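CRISPR-associated endonuclease Cas9 (PDB 5X2H) uses a guide RNA to recognise matching DNA of viruses and plasmids and cuts its two strands with an HNH and a RuvC-like nuclease domain. Local coordinates at residues K677-D685 with Y696-D704; F271-N282 with L413-D421. All coordinates share one frame; numbering follows the deposited sequence.

Contact 1: residues K677-D685 with Y696-D704. With nucleotides of chain D.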
loop_
_atom_site.group_PDB
_atom_site.type_symbol
_atom_site.label_atom_id
_atom_site.label_comp_id
_atom_site.label_asym_id
_atom_site.label_seq_id
_atom_site.Cartn_x
_atom_site.Cartn_y
_atom_site.Cartn_z
ATOM N N LYS A 677 -15.460 17.497 -9.204
ATOM C CA LYS A 677 -16.239 17.523 -7.978
ATOM C C LYS A 677 -15.321 17.378 -6.764
ATOM O O LYS A 677 -14.143 17.028 -6.877
ATOM C CB LYS A 677 -17.294 16.418 -7.980
ATOM C CG LYS A 677 -18.317 16.533 -9.104
ATOM C CD LYS A 677 -19.420 15.499 -8.950
ATOM C CE LYS A 677 -20.473 15.643 -10.035
ATOM N NZ LYS A 677 -21.557 14.641 -9.871
ATOM N N ASN A 678 -15.884 17.640 -5.588
ATOM C CA ASN A 678 -15.100 17.616 -4.363
ATOM C C ASN A 678 -14.655 16.198 -4.012
ATOM O O ASN A 678 -15.201 15.201 -4.493
ATOM C CB ASN A 678 -15.904 18.202 -3.201
ATOM C CG ASN A 678 -15.754 19.702 -3.092
ATOM O OD1 ASN A 678 -14.637 20.222 -3.040
ATOM N ND2 ASN A 678 -16.879 20.413 -3.079
ATOM N N GLY A 679 -13.635 16.127 -3.171
ATOM C CA GLY A 679 -13.284 14.912 -2.464
ATOM C C GLY A 679 -14.035 14.821 -1.154
ATOM O O GLY A 679 -15.105 15.414 -0.982
ATOM N N ASP A 680 -13.454 14.087 -0.207
ATOM C CA ASP A 680 -14.103 13.876 1.080
ATOM C C ASP A 680 -14.302 15.192 1.822
ATOM O O ASP A 680 -13.440 16.076 1.804
ATOM C CB ASP A 680 -13.272 12.919 1.941
ATOM C CG ASP A 680 -13.362 11.485 1.470
ATOM O OD1 ASP A 680 -14.130 11.217 0.521
ATOM O OD2 ASP A 680 -12.670 10.622 2.054
ATOM N N MET A 681 -15.458 15.318 2.470
ATOM C CA MET A 681 -15.728 16.408 3.408
ATOM C C MET A 681 -15.330 15.909 4.791
ATOM O O MET A 681 -16.151 15.398 5.553
ATOM C CB MET A 681 -17.196 16.819 3.360
ATOM C CG MET A 681 -17.540 18.022 4.223
ATOM S SD MET A 681 -19.310 18.180 4.557
ATOM C CE MET A 681 -19.986 17.958 2.911
ATOM N N PHE A 682 -14.047 16.045 5.120
ATOM C CA PHE A 682 -13.547 15.456 6.355
ATOM C C PHE A 682 -13.977 16.220 7.597
ATOM O O PHE A 682 -13.864 15.679 8.703
ATOM C CB PHE A 682 -12.015 15.344 6.315
ATOM C CG PHE A 682 -11.286 16.658 6.488
ATOM C CD1 PHE A 682 -11.035 17.478 5.400
ATOM C CD2 PHE A 682 -10.814 17.050 7.733
ATOM C CE1 PHE A 682 -10.351 18.676 5.553
ATOM C CE2 PHE A 682 -10.129 18.248 7.890
ATOM C CZ PHE A 682 -9.900 19.061 6.798
ATOM N N ARG A 683 -14.477 17.444 7.447
ATOM C CA ARG A 683 -14.787 18.284 8.592
ATOM C C ARG A 683 -15.932 19.225 8.238
ATOM O O ARG A 683 -16.077 19.645 7.088
ATOM C CB ARG A 683 -13.541 19.067 9.028
ATOM C CG ARG A 683 -13.740 20.054 10.162
ATOM C CD ARG A 683 -12.410 20.705 10.531
ATOM N NE ARG A 683 -12.553 22.121 10.850
ATOM C CZ ARG A 683 -11.532 22.943 11.063
ATOM N NH1 ARG A 683 -10.286 22.489 10.992
ATOM N NH2 ARG A 683 -11.754 24.218 11.344
ATOM N N VAL A 684 -16.756 19.536 9.237
ATOM C CA VAL A 684 -17.786 20.561 9.116
ATOM C C VAL A 684 -17.777 21.391 10.392
ATOM O O VAL A 684 -17.736 20.841 11.498
ATOM C CB VAL A 684 -19.183 19.961 8.850
ATOM C CG1 VAL A 684 -19.556 18.945 9.917
ATOM C CG2 VAL A 684 -20.228 21.057 8.773
ATOM N N ASP A 685 -17.788 22.712 10.241
ATOM C CA ASP A 685 -17.749 23.626 11.374
ATOM C C ASP A 685 -19.155 24.140 11.646
ATOM O O ASP A 685 -19.804 24.693 10.752
ATOM C CB ASP A 685 -16.783 24.780 11.110
ATOM C CG ASP A 685 -15.332 24.332 11.097
ATOM O OD1 ASP A 685 -15.071 23.144 11.396
ATOM O OD2 ASP A 685 -14.455 25.167 10.787
ATOM N N TYR A 696 -25.766 26.712 11.855
ATOM C CA TYR A 696 -25.269 26.868 10.497
ATOM C C TYR A 696 -23.981 26.071 10.349
ATOM O O TYR A 696 -23.208 25.929 11.302
ATOM C CB TYR A 696 -25.045 28.349 10.160
ATOM C CG TYR A 696 -26.315 29.171 10.229
ATOM C CD1 TYR A 696 -26.700 29.799 11.411
ATOM C CD2 TYR A 696 -27.142 29.303 9.122
ATOM C CE1 TYR A 696 -27.870 30.544 11.481
ATOM C CE2 TYR A 696 -28.315 30.048 9.182
ATOM C CZ TYR A 696 -28.672 30.666 10.365
ATOM O OH TYR A 696 -29.835 31.405 10.431
ATOM N N ALA A 697 -23.758 25.542 9.144
ATOM C CA ALA A 697 -22.667 24.608 8.906
ATOM C C ALA A 697 -21.804 25.066 7.742
ATOM O O ALA A 697 -22.318 25.458 6.690
ATOM C CB ALA A 697 -23.191 23.198 8.627
ATOM N N VAL A 698 -20.491 24.995 7.936
ATOM C CA VAL A 698 -19.500 25.304 6.915
ATOM C C VAL A 698 -18.823 23.988 6.521
ATOM O O VAL A 698 -18.108 23.395 7.341
ATOM C CB VAL A 698 -18.473 26.329 7.411
ATOM C CG1 VAL A 698 -17.406 26.573 6.347
ATOM C CG2 VAL A 698 -19.163 27.631 7.788
ATOM N N PRO A 699 -19.027 23.497 5.301
ATOM C CA PRO A 699 -18.382 22.241 4.899
ATOM C C PRO A 699 -16.933 22.477 4.506
ATOM O O PRO A 699 -16.598 23.470 3.854
ATOM C CB PRO A 699 -19.224 21.786 3.701
ATOM C CG PRO A 699 -19.714 23.071 3.097
ATOM C CD PRO A 699 -19.843 24.077 4.222
ATOM N N ILE A 700 -16.068 21.551 4.919
ATOM C CA ILE A 700 -14.625 21.665 4.728
ATOM C C ILE A 700 -14.124 20.391 4.058
ATOM O O ILE A 700 -14.265 19.296 4.616
ATOM C CB ILE A 700 -13.891 21.910 6.057
ATOM C CG1 ILE A 700 -14.426 23.180 6.726
ATOM C CG2 ILE A 700 -12.391 22.009 5.831
ATOM C CD1 ILE A 700 -13.735 23.530 8.024
ATOM N N TYR A 701 -13.532 20.537 2.874
ATOM C CA TYR A 701 -13.130 19.421 2.032
ATOM C C TYR A 701 -11.610 19.290 1.994
ATOM O O TYR A 701 -10.868 20.178 2.420
ATOM C CB TYR A 701 -13.690 19.596 0.612
ATOM C CG TYR A 701 -15.199 19.732 0.564
ATOM C CD1 TYR A 701 -15.813 20.969 0.734
ATOM C CD2 TYR A 701 -16.008 18.625 0.352
ATOM C CE1 TYR A 701 -17.187 21.096 0.692
ATOM C CE2 TYR A 701 -17.383 18.744 0.306
ATOM C CZ TYR A 701 -17.968 19.981 0.480
ATOM O OH TYR A 701 -19.339 20.101 0.436
ATOM N N THR A 702 -11.152 18.153 1.464
ATOM C CA THR A 702 -9.715 17.907 1.367
ATOM C C THR A 702 -9.021 18.993 0.557
ATOM O O THR A 702 -7.897 19.401 0.881
ATOM C CB THR A 702 -9.457 16.539 0.740
ATOM O OG1 THR A 702 -10.235 16.413 -0.458
ATOM C CG2 THR A 702 -9.828 15.423 1.708
ATOM N N MET A 703 -9.676 19.478 -0.502
ATOM C CA MET A 703 -9.088 20.544 -1.305
ATOM C C MET A 703 -8.877 21.807 -0.479
ATOM O O MET A 703 -7.872 22.506 -0.649
ATOM C CB MET A 703 -9.968 20.838 -2.519
ATOM C CG MET A 703 -9.469 22.002 -3.352
ATOM S SD MET A 703 -7.763 21.772 -3.904
ATOM C CE MET A 703 -8.007 20.740 -5.342
ATOM N N ASP A 704 -9.812 22.113 0.424
ATOM C CA ASP A 704 -9.691 23.322 1.233
ATOM C C ASP A 704 -8.461 23.269 2.130
ATOM O O ASP A 704 -7.770 24.279 2.308
ATOM C CB ASP A 704 -10.959 23.521 2.064
ATOM C CG ASP A 704 -12.186 23.741 1.204
ATOM O OD1 ASP A 704 -12.146 24.633 0.330
ATOM O OD2 ASP A 704 -13.183 23.012 1.387
ATOM P P DA D 3 -18.647 13.015 2.355
ATOM O OP1 DA D 3 -17.273 13.036 2.901
ATOM O OP2 DA D 3 -19.798 13.201 3.267
ATOM O "O5'" DA D 3 -18.778 14.096 1.184
ATOM C "C5'" DA D 3 -17.921 14.006 0.041
ATOM C "C4'" DA D 3 -18.667 14.352 -1.240
ATOM O "O4'" DA D 3 -19.435 13.205 -1.694
ATOM C "C3'" DA D 3 -19.652 15.518 -1.125
ATOM O "O3'" DA D 3 -19.502 16.381 -2.237
ATOM C "C2'" DA D 3 -21.021 14.833 -1.110
ATOM C "C1'" DA D 3 -20.767 13.594 -1.959
ATOM N N9 DA D 3 -21.650 12.469 -1.635
ATOM C C8 DA D 3 -21.846 11.900 -0.406
ATOM N N7 DA D 3 -22.694 10.895 -0.416
ATOM C C5 DA D 3 -23.080 10.799 -1.743
ATOM C C6 DA D 3 -23.970 9.934 -2.414
ATOM N N6 DA D 3 -24.653 8.961 -1.804
ATOM N N1 DA D 3 -24.130 10.110 -3.742
ATOM C C2 DA D 3 -23.446 11.086 -4.348
ATOM N N3 DA D 3 -22.586 11.959 -3.826
ATOM C C4 DA D 3 -22.445 11.759 -2.508
ATOM P P DA D 4 -20.198 17.830 -2.237
ATOM O OP1 DA D 4 -19.390 18.713 -3.113
ATOM O OP2 DA D 4 -20.502 18.206 -0.834
ATOM O "O5'" DA D 4 -21.607 17.565 -2.929
ATOM C "C5'" DA D 4 -21.672 17.077 -4.253
ATOM C "C4'" DA D 4 -23.118 16.884 -4.651
ATOM O "O4'" DA D 4 -23.592 15.592 -4.168
ATOM C "C3'" DA D 4 -24.081 17.924 -4.052
ATOM O "O3'" DA D 4 -25.087 18.231 -4.986
ATOM C "C2'" DA D 4 -24.669 17.165 -2.874
ATOM C "C1'" DA D 4 -24.818 15.809 -3.525
ATOM N N9 DA D 4 -25.129 14.723 -2.602
ATOM C C8 DA D 4 -24.851 14.657 -1.265
ATOM N N7 DA D 4 -25.296 13.565 -0.688
ATOM C C5 DA D 4 -25.924 12.879 -1.719
ATOM C C6 DA D 4 -26.610 11.648 -1.767
ATOM N N6 DA D 4 -26.775 10.855 -0.705
ATOM N N1 DA D 4 -27.113 11.257 -2.958
ATOM C C2 DA D 4 -26.949 12.052 -4.019
ATOM N N3 DA D 4 -26.332 13.229 -4.094
ATOM C C4 DA D 4 -25.835 13.585 -2.899
HETATM O O HOH W 1 -12.344 18.545 -2.444
#
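Strands 683-685 and 696-700 run antiparallel, their axes 4.6 Å apart at closest approach, with Arg-683/Ile-700 and Asp-685/Val-698 as hydrogen-bonded pairs flanking the non-hydrogen-bonded pair Val-684/Pro-699. They form a beta hairpin, two strands of the three-stranded antiparallel sheet that strand 733-740 completes, and a classic beta bulge, in which Phe-682 and Arg-683 both face Ile-700, marks where the pairing begins. Beyond it the chains stay joined through Thr-702 N, which donates to Asp-680 O at 3.1 Å at the start of helix 702-707. Tyr-701, at the N-cap position of that helix, has its ring sandwiched. The Asn-678 amide stacks on one face, its plane within 5° of the ring's and ND2 over the ring centre, while Met-681 CG approaches the opposite face near the rim in a CH-pi contact. Met-681 can lie there because its CG is anti to the backbone N (chi1 -175°); the extended chi2 carries SD to 3.7 Å from Pro-699 CB, and the bend at chi3 turns CE toward Tyr-701 OH. The sandwich serves DNA binding: Tyr-701 OH donates to OP2 of DA4 of chain D at 2.6 Å, Asn-678 ND2 donates to its OP1, and Met-681 N donates to OP1 of DA3 of chain D. Asn-678 is itself steadied by Gly-666 and Arg-669. On the sheet face of Ile-700, Arg-683 grips Asp-685 side-on, NE to OD1 and NH2 to OD2, each oxygen using its syn lone pair; Arg-830 also pairs with this carboxylate. Over one face of that guanidinium lies the methyl of Ile-700, CD1 to Arg-683 NE 3.4 Å.

Contact 2: residues F271-N282 with L413-D421. With nucleotides of chain C; nucleotides of chain B.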
loop_
_atom_site.group_PDB
_atom_site.type_symbol
_atom_site.label_atom_id
_atom_site.label_comp_id
_atom_site.label_asym_id
_atom_site.label_seq_id
_atom_site.Cartn_x
_atom_site.Cartn_y
_atom_site.Cartn_z
ATOM N N PHE A 271 26.899 -22.312 4.373
ATOM C CA PHE A 271 26.034 -22.594 5.515
ATOM C C PHE A 271 24.836 -23.445 5.111
ATOM O O PHE A 271 24.481 -24.403 5.808
ATOM C CB PHE A 271 25.568 -21.290 6.159
ATOM C CG PHE A 271 24.531 -21.481 7.230
ATOM C CD1 PHE A 271 24.870 -22.043 8.449
ATOM C CD2 PHE A 271 23.217 -21.098 7.016
ATOM C CE1 PHE A 271 23.918 -22.222 9.434
ATOM C CE2 PHE A 271 22.260 -21.274 8.000
ATOM C CZ PHE A 271 22.611 -21.837 9.209
ATOM N N VAL A 272 24.196 -23.107 3.990
ATOM C CA VAL A 272 23.022 -23.858 3.558
ATOM C C VAL A 272 23.415 -25.273 3.156
ATOM O O VAL A 272 22.758 -26.248 3.540
ATOM C CB VAL A 272 22.299 -23.123 2.415
ATOM C CG1 VAL A 272 21.226 -24.014 1.809
ATOM C CG2 VAL A 272 21.684 -21.831 2.930
ATOM N N ALA A 273 24.498 -25.412 2.387
ATOM C CA ALA A 273 24.957 -26.742 2.002
ATOM C C ALA A 273 25.295 -27.585 3.226
ATOM O O ALA A 273 24.941 -28.768 3.291
ATOM C CB ALA A 273 26.163 -26.635 1.068
ATOM N N LEU A 274 25.969 -26.990 4.214
ATOM C CA LEU A 274 26.249 -27.718 5.448
ATOM C C LEU A 274 24.971 -28.061 6.198
ATOM O O LEU A 274 24.894 -29.118 6.834
ATOM C CB LEU A 274 27.183 -26.905 6.347
ATOM C CG LEU A 274 28.630 -26.748 5.874
ATOM C CD1 LEU A 274 29.379 -25.772 6.766
ATOM C CD2 LEU A 274 29.329 -28.096 5.838
ATOM N N THR A 275 23.960 -27.191 6.133
ATOM C CA THR A 275 22.711 -27.454 6.839
ATOM C C THR A 275 22.018 -28.692 6.286
ATOM O O THR A 275 21.632 -29.588 7.043
ATOM C CB THR A 275 21.793 -26.236 6.755
ATOM O OG1 THR A 275 22.399 -25.134 7.441
ATOM C CG2 THR A 275 20.447 -26.542 7.394
ATOM N N ARG A 276 21.867 -28.770 4.961
ATOM C CA ARG A 276 21.211 -29.933 4.367
ATOM C C ARG A 276 22.021 -31.202 4.601
ATOM O O ARG A 276 21.457 -32.250 4.939
ATOM C CB ARG A 276 20.996 -29.715 2.868
ATOM C CG ARG A 276 20.769 -28.271 2.464
ATOM C CD ARG A 276 19.316 -27.966 2.152
ATOM N NE ARG A 276 18.784 -28.835 1.107
ATOM C CZ ARG A 276 17.722 -29.619 1.263
ATOM N NH1 ARG A 276 17.070 -29.629 2.418
ATOM N NH2 ARG A 276 17.302 -30.381 0.263
ATOM N N ILE A 277 23.342 -31.128 4.429
ATOM C CA ILE A 277 24.179 -32.322 4.523
ATOM C C ILE A 277 24.204 -32.846 5.954
ATOM O O ILE A 277 23.926 -34.025 6.204
ATOM C CB ILE A 277 25.597 -32.029 4.003
ATOM C CG1 ILE A 277 25.569 -31.783 2.493
ATOM C CG2 ILE A 277 26.535 -33.176 4.339
ATOM C CD1 ILE A 277 26.899 -31.344 1.924
ATOM N N ILE A 278 24.537 -31.980 6.915
ATOM C CA ILE A 278 24.609 -32.402 8.312
ATOM C C ILE A 278 23.259 -32.925 8.784
ATOM O O ILE A 278 23.178 -33.955 9.465
ATOM C CB ILE A 278 25.105 -31.244 9.198
ATOM C CG1 ILE A 278 26.534 -30.857 8.818
ATOM C CG2 ILE A 278 25.029 -31.618 10.667
ATOM C CD1 ILE A 278 26.991 -29.554 9.433
ATOM N N ASN A 279 22.176 -32.232 8.420
ATOM C CA ASN A 279 20.851 -32.670 8.846
ATOM C C ASN A 279 20.453 -33.984 8.190
ATOM O O ASN A 279 19.714 -34.770 8.790
ATOM C CB ASN A 279 19.814 -31.587 8.546
ATOM C CG ASN A 279 19.974 -30.366 9.434
ATOM O OD1 ASN A 279 20.881 -30.304 10.265
ATOM N ND2 ASN A 279 19.093 -29.389 9.263
ATOM N N LEU A 280 20.928 -34.245 6.968
ATOM C CA LEU A 280 20.623 -35.519 6.328
ATOM C C LEU A 280 21.388 -36.660 6.986
ATOM O O LEU A 280 20.830 -37.740 7.207
ATOM C CB LEU A 280 20.939 -35.456 4.834
ATOM C CG LEU A 280 20.625 -36.739 4.058
ATOM C CD1 LEU A 280 19.139 -37.059 4.127
ATOM C CD2 LEU A 280 21.089 -36.636 2.613
ATOM N N LEU A 281 22.668 -36.439 7.300
ATOM C CA LEU A 281 23.445 -37.463 7.991
ATOM C C LEU A 281 22.847 -37.774 9.357
ATOM O O LEU A 281 22.757 -38.941 9.755
ATOM C CB LEU A 281 24.900 -37.016 8.132
ATOM C CG LEU A 281 25.637 -36.638 6.846
ATOM C CD1 LEU A 281 27.045 -36.152 7.159
ATOM C CD2 LEU A 281 25.673 -37.813 5.884
ATOM N N ASN A 282 22.427 -36.738 10.089
ATOM C CA ASN A 282 21.757 -36.962 11.366
ATOM C C ASN A 282 20.367 -37.551 11.171
ATOM O O ASN A 282 19.883 -38.291 12.035
ATOM C CB ASN A 282 21.681 -35.656 12.157
ATOM C CG ASN A 282 23.023 -35.242 12.726
ATOM O OD1 ASN A 282 23.349 -35.558 13.869
ATOM N ND2 ASN A 282 23.812 -34.535 11.927
ATOM N N LEU A 413 32.114 -24.152 13.091
ATOM C CA LEU A 413 31.777 -25.299 13.928
ATOM C C LEU A 413 31.005 -26.349 13.138
ATOM O O LEU A 413 31.207 -27.553 13.333
ATOM C CB LEU A 413 30.976 -24.849 15.147
ATOM C CG LEU A 413 31.647 -23.840 16.080
ATOM C CD1 LEU A 413 30.803 -23.642 17.329
ATOM C CD2 LEU A 413 33.051 -24.288 16.446
ATOM N N MET A 414 30.117 -25.911 12.241
ATOM C CA MET A 414 29.401 -26.858 11.392
ATOM C C MET A 414 30.335 -27.519 10.386
ATOM O O MET A 414 30.086 -28.655 9.965
ATOM C CB MET A 414 28.246 -26.155 10.675
ATOM C CG MET A 414 27.199 -25.563 11.613
ATOM S SD MET A 414 25.774 -24.860 10.752
ATOM C CE MET A 414 25.011 -26.333 10.077
ATOM N N LEU A 415 31.410 -26.831 9.993
ATOM C CA LEU A 415 32.427 -27.463 9.158
ATOM C C LEU A 415 33.033 -28.675 9.849
ATOM O O LEU A 415 33.396 -29.653 9.186
ATOM C CB LEU A 415 33.516 -26.449 8.803
ATOM C CG LEU A 415 33.583 -25.990 7.345
ATOM C CD1 LEU A 415 34.075 -24.555 7.270
ATOM C CD2 LEU A 415 34.489 -26.909 6.541
ATOM N N GLU A 416 33.142 -28.636 11.176
ATOM C CA GLU A 416 33.610 -29.772 11.960
ATOM C C GLU A 416 32.544 -30.847 12.133
ATOM O O GLU A 416 32.761 -31.798 12.891
ATOM C CB GLU A 416 34.097 -29.295 13.331
ATOM C CG GLU A 416 35.139 -28.189 13.263
ATOM C CD GLU A 416 35.317 -27.472 14.587
ATOM O OE1 GLU A 416 34.623 -27.831 15.561
ATOM O OE2 GLU A 416 36.154 -26.546 14.653
ATOM N N GLY A 417 31.403 -30.715 11.462
ATOM C CA GLY A 417 30.351 -31.707 11.531
ATOM C C GLY A 417 29.305 -31.475 12.595
ATOM O O GLY A 417 28.487 -32.370 12.838
ATOM N N LYS A 418 29.297 -30.309 13.232
ATOM C CA LYS A 418 28.352 -30.023 14.301
ATOM C C LYS A 418 27.061 -29.445 13.736
ATOM O O LYS A 418 27.077 -28.675 12.771
ATOM C CB LYS A 418 28.968 -29.058 15.315
ATOM C CG LYS A 418 30.052 -29.699 16.168
ATOM C CD LYS A 418 30.859 -28.673 16.946
ATOM C CE LYS A 418 31.901 -29.360 17.819
ATOM N NZ LYS A 418 32.858 -28.396 18.430
ATOM N N LYS A 419 25.942 -29.829 14.344
ATOM C CA LYS A 419 24.644 -29.330 13.920
ATOM C C LYS A 419 24.508 -27.846 14.253
ATOM O O LYS A 419 25.319 -27.259 14.977
ATOM C CB LYS A 419 23.523 -30.130 14.581
ATOM C CG LYS A 419 23.316 -31.513 13.985
ATOM C CD LYS A 419 22.446 -32.383 14.879
ATOM C CE LYS A 419 23.250 -32.960 16.032
ATOM N NZ LYS A 419 22.406 -33.734 16.982
ATOM N N TYR A 420 23.452 -27.238 13.709
ATOM C CA TYR A 420 23.228 -25.812 13.914
ATOM C C TYR A 420 22.999 -25.488 15.386
ATOM O O TYR A 420 23.541 -24.503 15.901
ATOM C CB TYR A 420 22.046 -25.350 13.064
ATOM C CG TYR A 420 21.541 -23.965 13.393
ATOM C CD1 TYR A 420 22.213 -22.835 12.952
ATOM C CD2 TYR A 420 20.377 -23.789 14.131
ATOM C CE1 TYR A 420 21.747 -21.567 13.245
ATOM C CE2 TYR A 420 19.902 -22.526 14.425
ATOM C CZ TYR A 420 20.591 -21.420 13.981
ATOM O OH TYR A 420 20.124 -20.161 14.272
ATOM N N ASP A 421 22.205 -26.306 16.080
ATOM C CA ASP A 421 21.933 -26.029 17.488
ATOM C C ASP A 421 23.172 -26.256 18.344
ATOM O O ASP A 421 23.418 -25.504 19.295
ATOM C CB ASP A 421 20.767 -26.885 17.989
ATOM C CG ASP A 421 21.153 -28.335 18.205
ATOM O OD1 ASP A 421 21.551 -29.001 17.227
ATOM O OD2 ASP A 421 21.070 -28.808 19.358
ATOM P P DT C 26 15.370 -35.162 11.062
ATOM O OP1 DT C 26 15.740 -36.565 11.353
ATOM O OP2 DT C 26 14.028 -34.657 11.430
ATOM O "O5'" DT C 26 16.442 -34.182 11.726
ATOM C "C5'" DT C 26 17.776 -34.165 11.243
ATOM C "C4'" DT C 26 18.558 -33.029 11.871
ATOM O "O4'" DT C 26 18.096 -31.768 11.335
ATOM C "C3'" DT C 26 18.385 -32.900 13.371
ATOM O "O3'" DT C 26 19.307 -33.747 14.030
ATOM C "C2'" DT C 26 18.702 -31.427 13.609
ATOM C "C1'" DT C 26 18.160 -30.766 12.338
ATOM N N1 DT C 26 16.802 -30.168 12.497
ATOM C C2 DT C 26 16.682 -28.897 13.006
ATOM O O2 DT C 26 17.637 -28.224 13.350
ATOM N N3 DT C 26 15.394 -28.438 13.103
ATOM C C4 DT C 26 14.239 -29.111 12.747
ATOM O O4 DT C 26 13.123 -28.616 12.875
ATOM C C5 DT C 26 14.437 -30.439 12.216
ATOM C C7 DT C 26 13.260 -31.267 11.795
ATOM C C6 DT C 26 15.694 -30.895 12.116
ATOM P P DC C 27 18.980 -34.290 15.504
ATOM O OP1 DC C 27 20.009 -35.293 15.860
ATOM O OP2 DC C 27 17.543 -34.653 15.536
ATOM O "O5'" DC C 27 19.176 -33.002 16.426
ATOM C "C5'" DC C 27 18.094 -32.512 17.199
ATOM C "C4'" DC C 27 18.353 -31.081 17.621
ATOM O "O4'" DC C 27 17.926 -30.186 16.563
ATOM C "C3'" DC C 27 17.591 -30.632 18.854
ATOM O "O3'" DC C 27 18.343 -30.937 20.021
ATOM C "C2'" DC C 27 17.487 -29.130 18.630
ATOM C "C1'" DC C 27 17.270 -29.060 17.118
ATOM N N1 DC C 27 15.830 -29.102 16.718
ATOM C C2 DC C 27 15.022 -27.975 16.912
ATOM O O2 DC C 27 15.515 -26.954 17.408
ATOM N N3 DC C 27 13.716 -28.033 16.548
ATOM C C4 DC C 27 13.220 -29.152 16.016
ATOM N N4 DC C 27 11.928 -29.159 15.672
ATOM C C5 DC C 27 14.025 -30.310 15.812
ATOM C C6 DC C 27 15.311 -30.242 16.172
ATOM P P A B 4 15.284 -18.008 12.765
ATOM O OP1 A B 4 15.777 -16.694 12.291
ATOM O OP2 A B 4 13.847 -18.358 12.623
ATOM O "O5'" A B 4 16.135 -19.152 12.051
ATOM C "C5'" A B 4 17.551 -19.141 12.115
ATOM C "C4'" A B 4 18.161 -20.377 11.503
ATOM O "O4'" A B 4 17.825 -21.562 12.276
ATOM C "C3'" A B 4 17.710 -20.740 10.103
ATOM O "O3'" A B 4 18.249 -19.910 9.092
ATOM C "C2'" A B 4 18.132 -22.198 10.013
ATOM O "O2'" A B 4 19.540 -22.303 9.863
ATOM C "C1'" A B 4 17.761 -22.685 11.414
ATOM N N9 A B 4 16.387 -23.218 11.415
ATOM C C8 A B 4 15.223 -22.609 11.815
ATOM N N7 A B 4 14.154 -23.353 11.647
ATOM C C5 A B 4 14.645 -24.521 11.080
ATOM C C6 A B 4 14.022 -25.709 10.657
ATOM N N6 A B 4 12.709 -25.930 10.747
ATOM N N1 A B 4 14.806 -26.680 10.136
ATOM C C2 A B 4 16.125 -26.461 10.049
ATOM N N3 A B 4 16.826 -25.388 10.410
ATOM C C4 A B 4 16.018 -24.446 10.925
#
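Met-414 projects from the end of helix 404-415 into the flank of helix 266-288, where Phe-271, Leu-274, Thr-275 and Ile-278 surround it. Its CB rests against two methyls, Ile-278 CD1 at 3.8 Å and Leu-274 CD1. From there the chain extends to the sulfur, and SD comes within 3.5 Å of Phe-271 CE1 in an oblique Met-aromatic contact. A bend at the last torsion (chi3 68°) turns CE back toward the helix, between Ile-278 CD1 and Thr-275 OG1. The Thr-275 hydroxyl also lies over the centre of the Phe-271 ring and donates to Phe-271 O; the hydroxyl and Thr-275 N reach that oxygen from opposite sides of the carbonyl plane.

This is knob-into-hole packing between helices of the alpha-helical recognition lobe characteristic of Cas9, and it borders the guide-target heteroduplex. Phe-271 meets Tyr-420 CD1 at its ring edge, with O2' of A4 of chain B at the edge as well. The Tyr-420 ring in turn carries the sugar of A4 of chain B over one face, C1' being offset toward the rim, and its hydroxyl bonds to another RNA sugar.

Ile-278 divides its branches: CD1 also approaches the carbonyl oxygens of Met-414 and Lys-418, while CG2 packs on Lys-419 CG at 3.7 Å. Lys-419, at the N-cap position of helix 420-427, runs its aliphatic part past the Asn-282 amide, which is fixed from its other end, since Asn-282 ND2 donates almost straight to Ile-278 O (174°). A bend at chi3 (-80°) lays Lys-419 CE 3.4 Å from Asn-282 OD1. From there the extended last torsion carries Lys-419 NZ to OP1 of DC27 of chain C, a bond of 3.1 Å.

Both segments of contact 2 precede those of contact 1 in the sequence, and the chain's centre lies between the two contacts, whose own centres are 65 Å apart and nearest atoms about 47 Å apart. They share no secondary structure. Contact 2 joins helix 266-288 to the helices 404-415 and 420-427, whereas contact 1 belongs to the three-stranded antiparallel sheet of 695-700, 683-689 and 733-740, together with helix 702-707. Both nevertheless meet nucleic acid backbone: contact 1 holds phosphates of DNA chain D, and contact 2 meets sugars and a phosphate of chains B and C. The protein thus grips its RNA-DNA complex at two widely separated places.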